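Side-chain contacts in CysQ, sulfite synthesis pathway protein (Bacteroides thetaiotaomicron VPI-5482, PDB 3B8B), which probably hydrolyses the 3'-phosphate of adenosine 3',5'-bisphosphate to give AMP, using magnesium, as a member of the inositol monophosphatase superfamily: residues M90-A93 against V94-G97; D184-D187 against H188-V192. All blocks are in the same frame, centred on the assembly; numbering follows the deposited sequence. Where two conformers were deposited one is given.

Interaction 1 of 2, residues M90-A93 against V94-G97; sequences MDYA and VRRG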
HETATM    1  N   MSE A  90       3.861  12.323  17.468  1.00 48.50           N
HETATM    2  CA  MSE A  90       3.154  11.851  18.661  1.00 48.67           C
HETATM    3  C   MSE A  90       3.821  10.657  19.350  1.00 48.00           C
HETATM    4  O   MSE A  90       4.503   9.846  18.712  1.00 48.24           O
HETATM    5  CB  MSE A  90       1.732  11.429  18.312  1.00 48.87           C
HETATM    6  CG  MSE A  90       1.655  10.024  17.746  1.00 49.65           C
HETATM    7 SE   MSE A  90      -0.169   9.542  17.345  0.80 52.19          SE
HETATM    8  CE  MSE A  90      -0.386  10.372  15.560  1.00 48.65           C
ATOM      9  N   ASP A  91       3.553  10.542  20.650  1.00 47.16           N
ATOM     10  CA  ASP A  91       4.046   9.442  21.480  1.00 45.90           C
ATOM     11  C   ASP A  91       3.180   8.194  21.350  1.00 44.36           C
ATOM     12  O   ASP A  91       1.983   8.286  21.099  1.00 43.96           O
ATOM     13  CB  ASP A  91       4.078   9.867  22.951  1.00 46.50           C
ATOM     14  CG  ASP A  91       5.287  10.732  23.288  1.00 48.39           C
ATOM     15  OD1 ASP A  91       6.405  10.426  22.814  1.00 51.86           O
ATOM     16  OD2 ASP A  91       5.119  11.709  24.047  1.00 50.83           O
ATOM     17  N   TYR A  92       3.805   7.036  21.550  1.00 42.11           N
ATOM     18  CA  TYR A  92       3.102   5.765  21.671  1.00 41.33           C
ATOM     19  C   TYR A  92       2.007   5.817  22.727  1.00 40.36           C
ATOM     20  O   TYR A  92       0.942   5.238  22.547  1.00 40.21           O
ATOM     21  CB  TYR A  92       4.089   4.647  22.024  1.00 40.44           C
ATOM     22  CG  TYR A  92       3.464   3.271  22.195  1.00 40.52           C
ATOM     23  CD1 TYR A  92       2.715   2.698  21.169  1.00 39.68           C
ATOM     24  CD2 TYR A  92       3.646   2.534  23.362  1.00 38.74           C
ATOM     25  CE1 TYR A  92       2.156   1.439  21.304  1.00 39.52           C
ATOM     26  CE2 TYR A  92       3.091   1.278  23.512  1.00 39.08           C
ATOM     27  CZ  TYR A  92       2.343   0.735  22.474  1.00 39.69           C
ATOM     28  OH  TYR A  92       1.781  -0.513  22.595  1.00 40.01           O
ATOM     29  N   ALA A  93       2.270   6.503  23.839  1.00 39.29           N
ATOM     30  CA  ALA A  93       1.279   6.616  24.907  1.00 38.66           C
ATOM     31  C   ALA A  93      -0.068   7.144  24.398  1.00 37.95           C
ATOM     32  O   ALA A  93      -1.117   6.706  24.861  1.00 38.75           O
ATOM     33  CB  ALA A  93       1.811   7.492  26.027  1.00 38.56           C
ATOM     34  N   VAL A  94      -0.032   8.081  23.450  1.00 36.78           N
ATOM     35  CA  VAL A  94      -1.247   8.629  22.841  1.00 36.10           C
ATOM     36  C   VAL A  94      -2.004   7.545  22.053  1.00 34.88           C
ATOM     37  O   VAL A  94      -3.195   7.303  22.276  1.00 35.45           O
ATOM     38  CB  VAL A  94      -0.908   9.802  21.859  1.00 36.57           C
ATOM     39  CG1 VAL A  94      -2.180  10.330  21.178  1.00 38.18           C
ATOM     40  CG2 VAL A  94      -0.159  10.936  22.585  1.00 38.93           C
ATOM     41  N   ARG A  95      -1.301   6.885  21.142  1.00 32.73           N
ATOM     42  CA  ARG A  95      -1.959   5.975  20.192  1.00 31.42           C
ATOM     43  C   ARG A  95      -2.153   4.543  20.695  1.00 30.47           C
ATOM     44  O   ARG A  95      -2.935   3.790  20.134  1.00 29.20           O
ATOM     45  CB  ARG A  95      -1.246   5.991  18.834  1.00 31.03           C
ATOM     46  CG  ARG A  95       0.189   5.560  18.867  1.00 29.97           C
ATOM     47  CD  ARG A  95       0.809   5.604  17.497  1.00 29.27           C
ATOM     48  NE  ARG A  95       2.222   5.308  17.615  1.00 27.01           N
ATOM     49  CZ  ARG A  95       2.725   4.089  17.755  1.00 26.45           C
ATOM     50  NH1 ARG A  95       4.040   3.951  17.883  1.00 27.78           N
ATOM     51  NH2 ARG A  95       1.944   3.011  17.774  1.00 24.63           N
ATOM     52  N   ARG A  96      -1.474   4.168  21.766  0.50 30.29           N
ATOM     53  CA  ARG A  96      -1.566   2.802  22.261  0.50 30.63           C
ATOM     54  C   ARG A  96      -3.002   2.412  22.663  0.50 30.49           C
ATOM     55  O   ARG A  96      -3.354   1.235  22.657  0.50 31.27           O
ATOM     56  CB  ARG A  96      -0.588   2.640  23.421  0.50 30.88           C
ATOM     57  CG  ARG A  96      -0.622   1.334  24.146  0.50 31.72           C
ATOM     58  CD  ARG A  96       0.157   1.506  25.431  0.50 31.48           C
ATOM     59  NE  ARG A  96       0.524   0.233  26.014  0.50 32.90           N
ATOM     60  CZ  ARG A  96       1.537   0.052  26.852  0.50 33.20           C
ATOM     61  NH1 ARG A  96       2.310   1.070  27.231  0.50 33.96           N
ATOM     62  NH2 ARG A  96       1.784  -1.167  27.312  0.50 34.69           N
ATOM     63  N   GLY A  97      -3.833   3.392  23.005  1.00 30.00           N
ATOM     64  CA  GLY A  97      -5.232   3.120  23.326  1.00 29.77           C
ATOM     65  C   GLY A  97      -6.202   3.219  22.162  1.00 29.40           C
ATOM     66  O   GLY A  97      -7.409   3.093  22.368  1.00 30.19           O
TER
HETATM   67  O   HOH W   1       4.167   7.527  16.815  1.00 48.09           O
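Tyr92 meets the two arginines three and four residues further on, Arg95 at the edge of its ring and Arg96 over one face. The face contact is CH-pi, with Arg96 CB 3.7 Å from the centroid of the Tyr92 ring and close to the ring normal. From there the arginine runs extended: CD lies against CE2, and the guanidinium turns a face to CE2, its plane 30° from the ring. Tyr92 reaches this place because its CG stands anti to the backbone N (chi1 179°), which swings the ring out alongside the next turn.

Arg95 arrives from a different direction. Its NH2 sits in the ring plane, 3.5 Å from Tyr92 CD1, and the guanidinium is turned 61° to the ring, so that CD1 lies over one of its faces, offset toward the rim. That group is fixed from outside by Asn275 OD1 and the carbonyl of Lys276, both bonded to NH2. Its NE gives its hydrogen to a water that in turn donates to Met90 O, while the selenium of Met90, a selenomethionine, packs 4.0 Å from Arg95 CB.

Val94 lies against the carbonyl of Asp91, its CB 3.4 Å from Asp91 O and CG2 close by; CG1 faces the selenium of Met90 more loosely. Val94 N makes a weak bond to that same Asp91 O, and Arg96 N donates to Tyr92 O at 2.8 Å. A serine in place of Tyr92 would probably leave the aliphatic part of Arg96 without its aromatic surface and take the ring edge from the face of the Arg95 guanidinium.

Tyr92 thus meets Arg96 mainly through dispersion, whereas the buried Arg95 is held by directed polar bonds that anchor the short helix 92-95 to the 275-277 loop.

Interaction 2 of 2, residues D184-D187 against H188-V192; sequences DARD and HFIAV
Arg186 reaches, extended, along the chain to the carbonyl of His188, and this is the one direct hydrogen bond between the two segments. NH1 lies 2.8 Å from His188 O, but the N-H points well off the line, at 119°, and the bond is weak. The stronger hold on the guanidinium comes from a salt bridge of NH1 to Asp236, with NH2 bonded to the carbonyl of Gly233.

A water makes the second polar link. It accepts from Asp187 N at 3.1 Å and sits in the plane of the His188 ring, 2.9 Å from ND1. With CG set between the backbone N and the carbonyl carbon (chi1 81°), His188 turns its ring back over the loop, where this water can bridge it to the main chain. NE2 is hydrogen-bonded to Glu217, so both ring nitrogens have partners. The carboxylate of Asp187, its plane 89° from that of the imidazole, does not bond the ring.

The loop 184-187 here runs into strand 189-193, which pairs in parallel with strand 216-220. With helix 200-212 between them, the two strands form a beta-alpha-beta unit within the inositol monophosphatase-type fold. Asp236 also accepts from Ile190 N, so a single carboxylate holds both the arginine and Ile190 of the strand.

The apolar contact is that of Ile190 with Arg186. Ile190 CD1 lies over a face of the Arg186 guanidinium, 3.9 Å from CZ, and meets CD of the same arginine at 3.8 Å. The two side chains cross at about a right angle.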
ATOM      1  N   ASP A 184      -5.148 -15.600 -14.096  1.00 45.75           N
ATOM      2  CA  ASP A 184      -4.329 -16.153 -15.188  1.00 46.33           C
ATOM      3  C   ASP A 184      -3.321 -17.204 -14.742  1.00 45.63           C
ATOM      4  O   ASP A 184      -2.217 -16.879 -14.265  1.00 45.81           O
ATOM      5  CB  ASP A 184      -3.640 -15.063 -16.005  1.00 47.36           C
ATOM      6  CG  ASP A 184      -3.548 -15.444 -17.477  1.00 50.00           C
ATOM      7  OD1 ASP A 184      -2.974 -16.520 -17.760  1.00 55.39           O
ATOM      8  OD2 ASP A 184      -4.082 -14.704 -18.340  1.00 54.30           O
ATOM      9  N   ALA A 185      -3.719 -18.462 -14.914  1.00 44.44           N
ATOM     10  CA  ALA A 185      -2.894 -19.609 -14.542  1.00 43.42           C
ATOM     11  C   ALA A 185      -1.549 -19.604 -15.290  1.00 42.71           C
ATOM     12  O   ALA A 185      -1.452 -19.221 -16.460  1.00 43.36           O
ATOM     13  CB  ALA A 185      -3.648 -20.928 -14.793  1.00 43.81           C
ATOM     14  N   ARG A 186      -0.514 -20.012 -14.569  1.00 41.45           N
ATOM     15  CA  ARG A 186       0.827 -20.090 -15.114  0.50 39.86           C
ATOM     16  C   ARG A 186       1.451 -21.266 -14.414  1.00 40.01           C
ATOM     17  O   ARG A 186       0.999 -21.675 -13.330  1.00 41.15           O
ATOM     18  CB  ARG A 186       1.604 -18.780 -14.890  0.50 39.92           C
ATOM     19  CG  ARG A 186       1.381 -18.150 -13.525  0.50 38.61           C
ATOM     20  CD  ARG A 186       1.971 -16.742 -13.369  0.50 37.29           C
ATOM     21  NE  ARG A 186       1.611 -16.234 -12.042  0.50 34.12           N
ATOM     22  CZ  ARG A 186       2.198 -16.606 -10.905  0.50 31.20           C
ATOM     23  NH1 ARG A 186       3.203 -17.464 -10.921  0.50 28.98           N
ATOM     24  NH2 ARG A 186       1.780 -16.130  -9.743  0.50 31.42           N
ATOM     25  N   ASP A 187       2.454 -21.845 -15.018  1.00 37.77           N
ATOM     26  CA  ASP A 187       3.002 -23.020 -14.416  1.00 36.97           C
ATOM     27  C   ASP A 187       4.323 -22.665 -13.835  1.00 34.15           C
ATOM     28  O   ASP A 187       5.065 -23.564 -13.446  1.00 36.52           O
ATOM     29  CB  ASP A 187       3.124 -24.167 -15.432  1.00 37.54           C
ATOM     30  CG  ASP A 187       4.120 -23.865 -16.535  1.00 39.46           C
ATOM     31  OD1 ASP A 187       4.626 -22.710 -16.579  1.00 41.53           O
ATOM     32  OD2 ASP A 187       4.374 -24.783 -17.350  1.00 41.51           O
ATOM     33  N   HIS A 188       4.649 -21.362 -13.763  1.00 29.88           N
ATOM     34  CA  HIS A 188       5.953 -21.037 -13.267  1.00 26.37           C
ATOM     35  C   HIS A 188       5.869 -20.162 -12.033  1.00 24.18           C
ATOM     36  O   HIS A 188       4.861 -19.521 -11.787  1.00 23.17           O
ATOM     37  CB  HIS A 188       6.842 -20.472 -14.372  1.00 25.63           C
ATOM     38  CG  HIS A 188       6.635 -19.032 -14.674  1.00 23.57           C
ATOM     39  ND1 HIS A 188       5.641 -18.575 -15.513  1.00 20.21           N
ATOM     40  CD2 HIS A 188       7.363 -17.948 -14.323  1.00 24.34           C
ATOM     41  CE1 HIS A 188       5.732 -17.261 -15.618  1.00 23.47           C
ATOM     42  NE2 HIS A 188       6.779 -16.859 -14.914  1.00 22.87           N
ATOM     43  N   PHE A 189       6.943 -20.208 -11.263  1.00 23.13           N
ATOM     44  CA  PHE A 189       7.044 -19.538  -9.979  1.00 21.92           C
ATOM     45  C   PHE A 189       7.600 -18.143 -10.187  1.00 21.65           C
ATOM     46  O   PHE A 189       8.627 -17.973 -10.843  1.00 20.79           O
ATOM     47  CB  PHE A 189       7.980 -20.312  -9.074  1.00 22.89           C
ATOM     48  CG  PHE A 189       8.053 -19.782  -7.693  1.00 23.60           C
ATOM     49  CD1 PHE A 189       7.101 -20.158  -6.749  1.00 25.65           C
ATOM     50  CD2 PHE A 189       9.057 -18.894  -7.315  1.00 25.03           C
ATOM     51  CE1 PHE A 189       7.154 -19.671  -5.452  1.00 26.47           C
ATOM     52  CE2 PHE A 189       9.096 -18.394  -6.009  1.00 25.66           C
ATOM     53  CZ  PHE A 189       8.137 -18.781  -5.092  1.00 24.71           C
ATOM     54  N   ILE A 190       6.960 -17.155  -9.587  1.00 19.87           N
ATOM     55  CA  ILE A 190       7.421 -15.770  -9.719  1.00 20.27           C
ATOM     56  C   ILE A 190       7.658 -15.132  -8.355  1.00 19.46           C
ATOM     57  O   ILE A 190       6.776 -15.149  -7.498  1.00 19.52           O
ATOM     58  CB  ILE A 190       6.414 -14.897 -10.497  1.00 19.44           C
ATOM     59  CG1 ILE A 190       6.212 -15.448 -11.913  1.00 21.48           C
ATOM     60  CG2 ILE A 190       6.836 -13.386 -10.530  1.00 20.10           C
ATOM     61  CD1 ILE A 190       5.129 -14.727 -12.687  1.00 22.00           C
ATOM     62  N   ALA A 191       8.836 -14.531  -8.186  1.00 18.83           N
ATOM     63  CA  ALA A 191       9.141 -13.729  -7.023  1.00 18.94           C
ATOM     64  C   ALA A 191       9.287 -12.278  -7.443  1.00 19.56           C
ATOM     65  O   ALA A 191       9.698 -11.983  -8.563  1.00 19.06           O
ATOM     66  CB  ALA A 191      10.441 -14.222  -6.329  1.00 18.81           C
ATOM     67  N   VAL A 192       8.926 -11.339  -6.572  0.50 19.60           N
ATOM     68  CA  VAL A 192       9.072  -9.917  -6.908  0.50 19.73           C
ATOM     69  C   VAL A 192      10.013  -9.231  -5.918  0.50 20.31           C
ATOM     70  O   VAL A 192       9.998  -9.503  -4.721  0.50 19.95           O
ATOM     71  CB  VAL A 192       7.692  -9.186  -7.013  0.50 19.72           C
ATOM     72  CG1 VAL A 192       6.941  -9.248  -5.673  0.50 18.95           C
ATOM     73  CG2 VAL A 192       7.856  -7.729  -7.523  0.50 18.57           C
TER
HETATM   74  O   HOH W   2       3.695 -19.894 -17.137  1.00 36.04           O

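From the N terminus, the chain passes through strand 82-84 at the edge of the six-stranded mixed sheet and reaches interaction 1, which closes a single turn at helix 92-95 before strand 100-108 enters the same sheet. The rest of that sheet and helix 170-176 follow before interaction 2 folds loop 184-187 against strand 189-193. The two contacts are therefore in series and neither nest nor cross. The centres of interactions 1 and 2 are about 42 Å apart, on opposite sides of the chain's centre. Interaction 1 ties the edge of the mixed sheet to the 275-279 loop, and interaction 2 joins the two-stranded parallel sheet to the loop around Asp236.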